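Local coordinates for outer membrane protein YopM (Yersinia pestis, PDB 1JL5) that probably alters host cell physiology as a secreted leucine-rich-repeat effector that promotes bacterial survival in host tissues, at residues 334-337 with 338-341; 374-377 with 378-381. One frame throughout, in Å; residues are numbered along the deposited sequence.

Contact 1 of 2, residues 334-337 with 338-341; sequences ALPP and RLER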
ATOM      1  N   ALA A 334      13.904 -26.567  -4.953  1.00 27.62           N
ATOM      2  CA  ALA A 334      15.221 -26.072  -4.598  1.00 26.43           C
ATOM      3  C   ALA A 334      15.355 -24.731  -5.297  1.00 25.37           C
ATOM      4  O   ALA A 334      14.977 -24.583  -6.457  1.00 26.25           O
ATOM      5  CB  ALA A 334      16.297 -27.034  -5.080  1.00 25.08           C
ATOM      6  N   LEU A 335      15.873 -23.744  -4.588  1.00 24.89           N
ATOM      7  CA  LEU A 335      16.027 -22.435  -5.178  1.00 25.85           C
ATOM      8  C   LEU A 335      17.318 -22.358  -5.970  1.00 27.66           C
ATOM      9  O   LEU A 335      18.382 -22.719  -5.477  1.00 28.32           O
ATOM     10  CB  LEU A 335      16.021 -21.371  -4.088  1.00 25.07           C
ATOM     11  CG  LEU A 335      14.742 -21.342  -3.258  1.00 25.27           C
ATOM     12  CD1 LEU A 335      14.871 -20.289  -2.173  1.00 24.07           C
ATOM     13  CD2 LEU A 335      13.549 -21.059  -4.166  1.00 24.07           C
ATOM     14  N   PRO A 336      17.235 -21.901  -7.223  1.00 28.71           N
ATOM     15  CA  PRO A 336      18.454 -21.803  -8.022  1.00 29.73           C
ATOM     16  C   PRO A 336      19.438 -20.865  -7.333  1.00 31.58           C
ATOM     17  O   PRO A 336      19.050 -19.816  -6.822  1.00 31.47           O
ATOM     18  CB  PRO A 336      17.946 -21.259  -9.357  1.00 30.48           C
ATOM     19  CG  PRO A 336      16.709 -20.502  -8.981  1.00 30.64           C
ATOM     20  CD  PRO A 336      16.068 -21.406  -7.969  1.00 27.62           C
ATOM     21  N   PRO A 337      20.723 -21.249  -7.274  1.00 33.46           N
ATOM     22  CA  PRO A 337      21.708 -20.382  -6.623  1.00 32.80           C
ATOM     23  C   PRO A 337      21.790 -18.978  -7.211  1.00 30.40           C
ATOM     24  O   PRO A 337      22.305 -18.070  -6.578  1.00 32.69           O
ATOM     25  CB  PRO A 337      23.020 -21.168  -6.752  1.00 34.52           C
ATOM     26  CG  PRO A 337      22.748 -22.180  -7.837  1.00 36.32           C
ATOM     27  CD  PRO A 337      21.315 -22.557  -7.599  1.00 34.88           C
ATOM     28  N   ARG A 338      21.273 -18.795  -8.416  1.00 29.02           N
ATOM     29  CA  ARG A 338      21.301 -17.479  -9.032  1.00 29.63           C
ATOM     30  C   ARG A 338      20.121 -16.640  -8.549  1.00 27.86           C
ATOM     31  O   ARG A 338      20.099 -15.429  -8.738  1.00 28.02           O
ATOM     32  CB  ARG A 338      21.238 -17.595 -10.557  1.00 30.43           C
ATOM     33  CG  ARG A 338      22.393 -16.913 -11.249  1.00 34.47           C
ATOM     34  CD  ARG A 338      21.945 -15.871 -12.249  1.00 36.11           C
ATOM     35  NE  ARG A 338      22.228 -16.312 -13.605  1.00 39.64           N
ATOM     36  CZ  ARG A 338      22.137 -15.545 -14.683  1.00 39.73           C
ATOM     37  NH1 ARG A 338      21.765 -14.275 -14.580  1.00 39.38           N
ATOM     38  NH2 ARG A 338      22.424 -16.054 -15.870  1.00 40.86           N
ATOM     39  N   LEU A 339      19.145 -17.289  -7.922  1.00 26.08           N
ATOM     40  CA  LEU A 339      17.954 -16.589  -7.453  1.00 26.01           C
ATOM     41  C   LEU A 339      18.292 -15.383  -6.593  1.00 26.38           C
ATOM     42  O   LEU A 339      18.915 -15.509  -5.543  1.00 26.51           O
ATOM     43  CB  LEU A 339      17.054 -17.529  -6.655  1.00 25.37           C
ATOM     44  CG  LEU A 339      15.634 -16.985  -6.479  1.00 25.00           C
ATOM     45  CD1 LEU A 339      14.984 -16.855  -7.854  1.00 24.79           C
ATOM     46  CD2 LEU A 339      14.822 -17.909  -5.588  1.00 23.76           C
ATOM     47  N   GLU A 340      17.869 -14.213  -7.038  1.00 26.04           N
ATOM     48  CA  GLU A 340      18.122 -12.996  -6.291  1.00 28.43           C
ATOM     49  C   GLU A 340      16.866 -12.497  -5.614  1.00 27.20           C
ATOM     50  O   GLU A 340      16.916 -11.884  -4.555  1.00 26.71           O
ATOM     51  CB  GLU A 340      18.628 -11.923  -7.218  1.00 32.00           C
ATOM     52  CG  GLU A 340      20.016 -12.141  -7.670  1.00 39.77           C
ATOM     53  CD  GLU A 340      20.392 -11.131  -8.708  1.00 44.02           C
ATOM     54  OE1 GLU A 340      20.405  -9.908  -8.389  1.00 45.63           O
ATOM     55  OE2 GLU A 340      20.663 -11.559  -9.847  1.00 48.68           O
ATOM     56  N   ARG A 341      15.729 -12.768  -6.232  1.00 26.05           N
ATOM     57  CA  ARG A 341      14.470 -12.324  -5.678  1.00 24.96           C
ATOM     58  C   ARG A 341      13.516 -13.487  -5.541  1.00 24.05           C
ATOM     59  O   ARG A 341      13.168 -14.145  -6.521  1.00 23.43           O
ATOM     60  CB  ARG A 341      13.859 -11.251  -6.571  1.00 26.86           C
ATOM     61  CG  ARG A 341      14.623  -9.940  -6.585  1.00 30.80           C
ATOM     62  CD  ARG A 341      14.349  -9.165  -7.862  1.00 36.21           C
ATOM     63  NE  ARG A 341      13.924  -7.791  -7.617  1.00 43.94           N
ATOM     64  CZ  ARG A 341      12.689  -7.433  -7.265  1.00 49.07           C
ATOM     65  NH1 ARG A 341      11.734  -8.349  -7.110  1.00 47.18           N
ATOM     66  NH2 ARG A 341      12.404  -6.149  -7.076  1.00 49.95           N
TER
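Leu339 folds back over Leu335 and Pro336 at the tight turn that carries the chain into strand 341-343. The turn, from Pro336 to Leu339, is type I and is closed by the amide of Leu339, whose N sits 2.8 Å from Pro336 O with an N-H...O angle of 155°.

Take the Leu339 side chain from its root. CB lies beside the same carbonyl, 3.0 Å from Pro336 O, and also rests 3.8 Å from Pro336 CG, so the proline ring flanks the start of the chain. With CG anti to the backbone N (chi1 -164°), the two methyls run back toward the incoming half of the turn and divide between its residues. CD1 reaches Pro336 CG at the looser distance of 4.2 Å. CD2 takes the other partner, meeting Leu335 CD2 at 3.7 Å and Leu335 CB at 4.0 Å, and the two leucine side chains cross obliquely.

The apolar layer continues beyond the turn: Leu335 packs on Leu355 of the next repeat, Pro336 on Leu315 of the one before and on Leu319 of its own. Arg338, at the corner, goes the other way: its chain bends at both middle torsions, and the guanidinium leaves the turn for a salt bridge with Glu320 and for the carbonyls of Asn80 and Gly55 of a second subunit.

The chemistry is thus divided by residue. A backbone bond shapes the turn, leucine and proline carbon fills the inside of the solenoid where repeat 13 ends, and the arginine's charge goes to Glu320, just ahead of strand 321-323, and to the tetramer interface.

Contact 2 of 2, residues 374-377 with 378-381; sequences DIPE and SVED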
ATOM      1  N   ASP A 374      17.349 -19.673   6.957  1.00 39.83           N
ATOM      2  CA  ASP A 374      18.547 -18.912   7.255  1.00 40.07           C
ATOM      3  C   ASP A 374      18.600 -17.852   6.169  1.00 38.87           C
ATOM      4  O   ASP A 374      18.427 -18.149   4.990  1.00 38.42           O
ATOM      5  CB  ASP A 374      19.791 -19.799   7.193  1.00 43.40           C
ATOM      6  CG  ASP A 374      19.819 -20.833   8.296  1.00 46.94           C
ATOM      7  OD1 ASP A 374      19.633 -20.446   9.470  1.00 49.58           O
ATOM      8  OD2 ASP A 374      20.030 -22.029   7.992  1.00 50.18           O
ATOM      9  N   ILE A 375      18.817 -16.609   6.566  1.00 37.89           N
ATOM     10  CA  ILE A 375      18.867 -15.527   5.605  1.00 37.90           C
ATOM     11  C   ILE A 375      20.283 -15.248   5.143  1.00 39.35           C
ATOM     12  O   ILE A 375      21.135 -14.839   5.928  1.00 41.13           O
ATOM     13  CB  ILE A 375      18.277 -14.236   6.203  1.00 36.98           C
ATOM     14  CG1 ILE A 375      16.849 -14.503   6.683  1.00 37.51           C
ATOM     15  CG2 ILE A 375      18.297 -13.126   5.174  1.00 35.98           C
ATOM     16  CD1 ILE A 375      15.958 -15.170   5.639  1.00 37.76           C
ATOM     17  N   PRO A 376      20.563 -15.489   3.855  1.00 39.02           N
ATOM     18  CA  PRO A 376      21.908 -15.232   3.344  1.00 38.35           C
ATOM     19  C   PRO A 376      22.240 -13.771   3.601  1.00 38.08           C
ATOM     20  O   PRO A 376      21.350 -12.917   3.591  1.00 36.41           O
ATOM     21  CB  PRO A 376      21.772 -15.545   1.856  1.00 38.30           C
ATOM     22  CG  PRO A 376      20.765 -16.654   1.851  1.00 39.11           C
ATOM     23  CD  PRO A 376      19.727 -16.143   2.833  1.00 38.57           C
ATOM     24  N   GLU A 377      23.515 -13.484   3.837  1.00 38.19           N
ATOM     25  CA  GLU A 377      23.947 -12.119   4.099  1.00 38.58           C
ATOM     26  C   GLU A 377      23.601 -11.234   2.910  1.00 35.83           C
ATOM     27  O   GLU A 377      23.462 -10.017   3.042  1.00 36.53           O
ATOM     28  CB  GLU A 377      25.456 -12.086   4.356  1.00 42.00           C
ATOM     29  CG  GLU A 377      25.852 -11.391   5.653  1.00 49.74           C
ATOM     30  CD  GLU A 377      25.475 -12.190   6.890  1.00 53.97           C
ATOM     31  OE1 GLU A 377      24.287 -12.556   7.033  1.00 56.43           O
ATOM     32  OE2 GLU A 377      26.371 -12.450   7.725  1.00 56.37           O
ATOM     33  N   SER A 378      23.456 -11.850   1.743  1.00 33.37           N
ATOM     34  CA  SER A 378      23.132 -11.110   0.530  1.00 31.32           C
ATOM     35  C   SER A 378      21.736 -10.492   0.577  1.00 30.26           C
ATOM     36  O   SER A 378      21.486  -9.463  -0.042  1.00 30.77           O
ATOM     37  CB  SER A 378      23.228 -12.031  -0.682  1.00 29.01           C
ATOM     38  OG  SER A 378      22.359 -13.137  -0.529  1.00 29.44           O
ATOM     39  N   VAL A 379      20.824 -11.118   1.307  1.00 30.61           N
ATOM     40  CA  VAL A 379      19.464 -10.606   1.388  1.00 32.45           C
ATOM     41  C   VAL A 379      19.435  -9.168   1.877  1.00 33.64           C
ATOM     42  O   VAL A 379      19.810  -8.881   3.011  1.00 34.85           O
ATOM     43  CB  VAL A 379      18.603 -11.473   2.319  1.00 32.79           C
ATOM     44  CG1 VAL A 379      17.192 -10.901   2.414  1.00 32.42           C
ATOM     45  CG2 VAL A 379      18.568 -12.899   1.796  1.00 32.00           C
ATOM     46  N   GLU A 380      18.994  -8.268   1.005  1.00 33.90           N
ATOM     47  CA  GLU A 380      18.901  -6.848   1.330  1.00 36.85           C
ATOM     48  C   GLU A 380      17.450  -6.503   1.645  1.00 36.77           C
ATOM     49  O   GLU A 380      17.161  -5.655   2.481  1.00 37.67           O
ATOM     50  CB  GLU A 380      19.336  -5.994   0.135  1.00 38.68           C
ATOM     51  CG  GLU A 380      20.615  -6.434  -0.536  1.00 43.79           C
ATOM     52  CD  GLU A 380      20.936  -5.614  -1.777  1.00 47.43           C
ATOM     53  OE1 GLU A 380      20.018  -5.365  -2.587  1.00 49.39           O
ATOM     54  OE2 GLU A 380      22.109  -5.227  -1.951  1.00 51.85           O
ATOM     55  N   ASP A 381      16.545  -7.177   0.950  1.00 37.22           N
ATOM     56  CA  ASP A 381      15.117  -6.947   1.084  1.00 35.03           C
ATOM     57  C   ASP A 381      14.440  -8.198   1.613  1.00 35.52           C
ATOM     58  O   ASP A 381      14.265  -9.174   0.889  1.00 35.78           O
ATOM     59  CB  ASP A 381      14.550  -6.588  -0.281  1.00 33.60           C
ATOM     60  CG  ASP A 381      13.085  -6.269  -0.234  1.00 33.32           C
ATOM     61  OD1 ASP A 381      12.426  -6.605   0.774  1.00 32.24           O
ATOM     62  OD2 ASP A 381      12.592  -5.690  -1.219  1.00 34.13           O
TER
HETATM   63  O   HOH W   1      21.125 -10.284   4.974  1.00 44.93           O
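Ile375 and Val379 make the apolar part of this turn, and they meet closely. The CG2 methyl of Ile375 presses on Val379 at 3.3 Å from CB and 3.4 Å from CG2, both nearer than ordinary van der Waals spacing, with the side chains crossing at about a right angle. Ile375 brings that methyl into place by holding CG2 anti to its own nitrogen (chi1 -56°, measured to CG1). Pro376 joins from beside it, its CD 3.6 Å from Val379 CG2.

The polar contacts are mostly backbone. Val379 N bonds to Pro376 O at 3.0 Å, closing a type I turn from Pro376 to Val379. A water lies 3.0 Å from Pro376 O and 2.7 Å from Val379 O; it can donate to either, though more acceptors surround it than it has protons. Ser378 OG lies against Pro376 CB at 3.4 Å, while its hydrogen bonds go to the carbonyls of Leu359 and Gln357, where repeat 14 passes into repeat 15.

The turn lies in the loop between strands 361-363 and 381-385. Ile375 packs on Leu382 and Met384 of the latter strand, and Val379 on Phe372 of a third subunit. Asp381, which opens strand 381-385, pairs antiparallel with a strand of that subunit, carrying the sheet across the interface.

Overall arrangement
Contacts 1 and 2 are the same structural device met twice along the solenoid: in each, a type I turn starting at a proline leads into the next strand of the parallel array, strand 341-343 in one and 381-385 in the other. Their centres lie about 12 Å apart and the nearest atoms about 6 Å, so they do not touch, but Leu355 is packed by both. Contact 1 is buried. Contact 2, at the last strand of the modelled chain, is only partly buried and admits a water. The interfaces differ too: 334-341 meets the second subunit chiefly through Arg338, 374-381 mainly the third, through apolar packing and strand pairing.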